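Local coordinates for ESX-5 secretion-associated protein EspG5 (Mycobacterium marinum, PDB 6VJ5) that acts as a cytoplasmic chaperone specific for cognate PE/PPE proteins, helping to keep PE/PPE dimers from aggregating and being required for secretion of LipY and PE31/PPE18, at residues A87-G92 / A221-Y226; V225-Y230 / K283-T288. All coordinates share one frame; numbering follows the deposited sequence.

Contact 1 (A87-G92 / A221-Y226)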
# COMPACT_ATOMS: atom_id res chain seq x y z
N ALA C 87 -16.27 0.47 20.99
CA ALA C 87 -16.52 -0.61 21.94
C ALA C 87 -16.07 -1.91 21.29
O ALA C 87 -16.52 -2.24 20.19
CB ALA C 87 -18.00 -0.69 22.32
N LEU C 88 -15.18 -2.63 21.96
CA LEU C 88 -14.73 -3.95 21.52
C LEU C 88 -15.30 -4.98 22.47
O LEU C 88 -15.05 -4.91 23.68
CB LEU C 88 -13.20 -4.03 21.49
CG LEU C 88 -12.48 -2.84 20.84
CD1 LEU C 88 -10.98 -2.96 21.06
CD2 LEU C 88 -12.82 -2.74 19.37
N LEU C 89 -16.05 -5.94 21.93
CA LEU C 89 -16.71 -6.95 22.74
C LEU C 89 -16.21 -8.33 22.34
O LEU C 89 -15.93 -8.59 21.17
CB LEU C 89 -18.23 -6.89 22.58
CG LEU C 89 -18.83 -5.51 22.79
CD1 LEU C 89 -18.95 -4.80 21.45
CD2 LEU C 89 -20.16 -5.59 23.50
N SER C 90 -16.12 -9.22 23.33
CA SER C 90 -15.65 -10.57 23.08
C SER C 90 -16.52 -11.58 23.82
O SER C 90 -17.06 -11.30 24.89
CB SER C 90 -14.19 -10.75 23.50
OG SER C 90 -14.01 -10.40 24.86
N ARG C 91 -16.67 -12.74 23.20
CA ARG C 91 -17.08 -13.96 23.88
C ARG C 91 -15.81 -14.66 24.36
O ARG C 91 -14.97 -15.04 23.53
CB ARG C 91 -17.89 -14.86 22.95
CG ARG C 91 -17.84 -16.34 23.27
CD ARG C 91 -18.88 -17.12 22.46
NE ARG C 91 -20.24 -16.70 22.81
CZ ARG C 91 -21.02 -15.94 22.04
NH1 ARG C 91 -20.59 -15.52 20.86
NH2 ARG C 91 -22.23 -15.61 22.46
N GLY C 92 -15.64 -14.78 25.66
CA GLY C 92 -14.39 -15.25 26.22
C GLY C 92 -13.43 -14.10 26.46
O GLY C 92 -13.83 -12.94 26.61
N ALA C 221 -16.97 -13.02 28.96
CA ALA C 221 -17.16 -11.98 27.97
C ALA C 221 -16.55 -10.70 28.51
O ALA C 221 -16.61 -10.46 29.72
CB ALA C 221 -18.65 -11.78 27.65
N GLU C 222 -15.95 -9.91 27.63
CA GLU C 222 -15.41 -8.62 28.03
C GLU C 222 -15.82 -7.55 27.04
O GLU C 222 -16.16 -7.83 25.89
CB GLU C 222 -13.87 -8.62 28.11
CG GLU C 222 -13.22 -9.90 28.57
CD GLU C 222 -11.73 -9.72 28.85
OE1 GLU C 222 -11.38 -8.85 29.68
OE2 GLU C 222 -10.91 -10.42 28.22
N VAL C 223 -15.76 -6.30 27.49
CA VAL C 223 -15.96 -5.13 26.63
C VAL C 223 -14.95 -4.07 27.01
O VAL C 223 -14.69 -3.83 28.20
CB VAL C 223 -17.39 -4.58 26.75
CG1 VAL C 223 -17.59 -3.39 25.81
CG2 VAL C 223 -18.40 -5.67 26.44
N ALA C 224 -14.36 -3.44 26.00
CA ALA C 224 -13.51 -2.27 26.18
C ALA C 224 -14.17 -1.11 25.45
O ALA C 224 -14.59 -1.26 24.30
CB ALA C 224 -12.10 -2.52 25.65
N VAL C 225 -14.28 0.04 26.11
CA VAL C 225 -14.98 1.20 25.57
C VAL C 225 -14.09 2.42 25.73
O VAL C 225 -13.61 2.69 26.83
CB VAL C 225 -16.34 1.42 26.25
CG1 VAL C 225 -17.09 2.57 25.58
CG2 VAL C 225 -17.17 0.15 26.23
N TYR C 226 -13.89 3.15 24.64
CA TYR C 226 -13.08 4.36 24.66
C TYR C 226 -13.52 5.26 23.51
O TYR C 226 -14.35 4.87 22.67
CB TYR C 226 -11.59 4.03 24.56
CG TYR C 226 -11.23 3.21 23.35
CD1 TYR C 226 -11.44 1.83 23.33
CD2 TYR C 226 -10.68 3.80 22.22
CE1 TYR C 226 -11.12 1.08 22.22
CE2 TYR C 226 -10.35 3.05 21.11
CZ TYR C 226 -10.57 1.69 21.12
OH TYR C 226 -10.25 0.93 20.01

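Contact 2 (V225-Y230 / K283-T288)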
# COMPACT_ATOMS: atom_id res chain seq x y z
N VAL C 225 -14.28 0.04 26.11
CA VAL C 225 -14.98 1.20 25.57
C VAL C 225 -14.09 2.42 25.73
O VAL C 225 -13.61 2.69 26.83
CB VAL C 225 -16.34 1.42 26.25
CG1 VAL C 225 -17.09 2.57 25.58
CG2 VAL C 225 -17.17 0.15 26.23
N TYR C 226 -13.89 3.15 24.64
CA TYR C 226 -13.08 4.36 24.66
C TYR C 226 -13.52 5.26 23.51
O TYR C 226 -14.35 4.87 22.67
CB TYR C 226 -11.59 4.03 24.56
CG TYR C 226 -11.23 3.21 23.35
CD1 TYR C 226 -11.44 1.83 23.33
CD2 TYR C 226 -10.68 3.80 22.22
CE1 TYR C 226 -11.12 1.08 22.22
CE2 TYR C 226 -10.35 3.05 21.11
CZ TYR C 226 -10.57 1.69 21.12
OH TYR C 226 -10.25 0.93 20.01
N ALA C 227 -12.97 6.47 23.47
CA ALA C 227 -13.41 7.47 22.52
C ALA C 227 -12.23 8.24 21.94
O ALA C 227 -11.13 8.24 22.50
CB ALA C 227 -14.40 8.46 23.16
N ARG C 228 -12.48 8.90 20.82
CA ARG C 228 -11.48 9.67 20.09
C ARG C 228 -12.12 10.96 19.59
O ARG C 228 -13.25 10.94 19.09
CB ARG C 228 -10.91 8.85 18.93
CG ARG C 228 -9.42 9.04 18.68
CD ARG C 228 -8.80 7.86 17.92
NE ARG C 228 -9.78 7.12 17.12
CZ ARG C 228 -9.98 5.81 17.19
NH1 ARG C 228 -10.90 5.24 16.44
NH2 ARG C 228 -9.24 5.06 17.99
N GLN C 229 -11.41 12.07 19.75
CA GLN C 229 -11.89 13.39 19.35
C GLN C 229 -10.95 14.00 18.33
O GLN C 229 -9.74 13.73 18.33
CB GLN C 229 -12.02 14.32 20.56
CG GLN C 229 -13.28 15.14 20.59
CD GLN C 229 -13.38 16.01 21.83
OE1 GLN C 229 -12.41 16.17 22.57
NE2 GLN C 229 -14.56 16.57 22.07
N TYR C 230 -11.50 14.84 17.45
CA TYR C 230 -10.75 15.42 16.34
C TYR C 230 -10.96 16.93 16.26
O TYR C 230 -12.10 17.40 16.20
CB TYR C 230 -11.16 14.78 15.00
CG TYR C 230 -10.96 13.29 14.93
CD1 TYR C 230 -9.71 12.76 14.65
CD2 TYR C 230 -12.02 12.41 15.12
CE1 TYR C 230 -9.51 11.39 14.58
CE2 TYR C 230 -11.83 11.04 15.05
CZ TYR C 230 -10.57 10.54 14.78
OH TYR C 230 -10.37 9.18 14.71
N LYS C 283 -19.55 8.02 30.89
CA LYS C 283 -19.40 9.46 31.03
C LYS C 283 -17.96 9.83 31.35
O LYS C 283 -17.44 10.83 30.83
CB LYS C 283 -20.33 9.97 32.13
CG LYS C 283 -20.33 11.49 32.28
CD LYS C 283 -21.10 11.93 33.51
CE LYS C 283 -21.12 13.44 33.63
NZ LYS C 283 -21.91 14.06 32.53
N THR C 284 -17.29 9.04 32.20
CA THR C 284 -15.92 9.35 32.59
C THR C 284 -14.96 9.21 31.42
O THR C 284 -13.96 9.93 31.35
CB THR C 284 -15.49 8.45 33.74
OG1 THR C 284 -16.34 8.67 34.87
CG2 THR C 284 -14.05 8.73 34.13
N VAL C 285 -15.24 8.28 30.51
CA VAL C 285 -14.47 8.18 29.28
C VAL C 285 -14.63 9.45 28.46
O VAL C 285 -13.65 10.07 28.03
CB VAL C 285 -14.90 6.93 28.49
CG1 VAL C 285 -14.33 6.98 27.08
CG2 VAL C 285 -14.48 5.67 29.22
N LEU C 286 -15.88 9.87 28.25
CA LEU C 286 -16.15 11.01 27.38
C LEU C 286 -15.65 12.31 27.99
O LEU C 286 -15.28 13.23 27.26
CB LEU C 286 -17.65 11.10 27.09
CG LEU C 286 -18.24 9.90 26.35
CD1 LEU C 286 -19.75 10.01 26.22
CD2 LEU C 286 -17.59 9.76 24.97
N ASP C 287 -15.64 12.42 29.32
CA ASP C 287 -15.18 13.64 29.95
C ASP C 287 -13.67 13.73 30.04
O ASP C 287 -13.15 14.77 30.46
CB ASP C 287 -15.80 13.78 31.34
CG ASP C 287 -17.31 13.99 31.29
OD1 ASP C 287 -17.80 14.44 30.23
OD2 ASP C 287 -18.00 13.71 32.29
N THR C 288 -12.95 12.67 29.66
CA THR C 288 -11.49 12.69 29.59
C THR C 288 -10.98 12.92 28.18
O THR C 288 -9.77 12.83 27.94
CB THR C 288 -10.90 11.39 30.15
OG1 THR C 288 -11.46 10.27 29.45
CG2 THR C 288 -11.18 11.27 31.64

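Contact 1 (A87-G92 / A221-Y226)
Leu88 and Ala224 form one of the two hydrogen-bonded pairs of this antiparallel ladder, in which strand 87-91 runs beside strand 221-226 at 174°. The amide N of Leu88 gives its hydrogen to O of Ala224 at 2.8 Å, and N of Ala224 returns an equally short bond to O of Leu88. Ser90 and Glu222 make the other such pair, but less evenly: N of Ser90 reaches O of Glu222 at 2.9 Å, whereas N of Glu222 lies 3.3 Å from O of Ser90 and tilts 33° from that carbonyl plane. The same N also makes a weak bond to OG of Ser90. This hydroxyl, held between the backbone N and the carbonyl carbon (chi1 56°), donates to O of Gly92, so a small polar residue suits the strand's end. At Gly92, just past the strand, the backbone takes a positive phi at which a CB would press on the carbonyl O of Arg91, so glycine fits here.

The apolar contacts divide between the two faces. With Ala87, Val225 and Ala221 on one face, Leu89 and Val223 lie side by side, pointing the same way; CD2 of Leu89 comes 3.4 Å from CG2 of Val223. The alanines and valines of this face are compact enough to lie under a helix, and Leu89 adds a longer branch beside Val223. On the other face, Leu88 and Tyr226 cross obliquely, and CD1 of Leu88 approaches the ring edge, 4.2 Å from CE1 of Tyr226. The phenol OH of Tyr226 is hydrogen-bonded to OE2 of Glu32, while OE1 of Glu222 forms a salt bridge with NZ of Lys245 and OE2 a hydrogen bond with N of Leu94.

Helix 147-159 covers the Val223 face through Val154 and Leu158. Leu88, Ala224 and Tyr226 pack against another protein's chain. Within the sheet, strand 115-123 flanks 83-91, and strand 234-247 flanks 221-231.

Contact 2 (V225-Y230 / K283-T288)
Tyr226 and Val285 make the nearest backbone approach, their CA atoms 6.2 Å apart, where helix 275-286 packs against one face of strand 225-230 with no hydrogen bond between them. Val285 points at the strand and spreads both methyls over its backbone. Its CG1, anti to the backbone N (chi1 168°), rests 3.8 Å from CA of Tyr226, and CG2 lies 3.9 Å from the carbonyl O of Val225. Ala227 is the strand's reply: its CB turns toward the helix and meets CD2 of Leu286 at 3.9 Å and CG1 of Val285 at 4.2 Å. A single methyl lets the helix come close, and the two branched side chains fill in around it.

OG1 of Thr288 donates to O of Val285 at 2.6 Å, and the amide N of Thr288 reaches the same oxygen from the same face of its plane, so the carbonyl of Val285 is doubly gripped. Gln229, beyond the contact, bonds the backbone of Tyr291 and Gly292, tying the following C-terminal loop to the strand. This is helix-on-sheet packing through aliphatic side chains, with a helix laid on one face of the antiparallel sheet of this EspG-family protein.

The two contacts lie about 16 Å apart, centre to centre, and share Val225 and Tyr226, because the second begins on strand 221-231 where the first ends. Contact 1 joins that strand to its neighbour 83-91 across more than a hundred residues of sequence, in the middle of the ten-stranded antiparallel sheet; contact 2 adds a layer, laying the helix 275-286 near the C terminus on the same sheet. Helix 147-159 touches Val225 and Leu286, so it borders both contacts on the helical side. The face of the sheet turned from these helices meets the chain of another protein. One central strand thus links the sheet, its helical backing and an intermolecular surface.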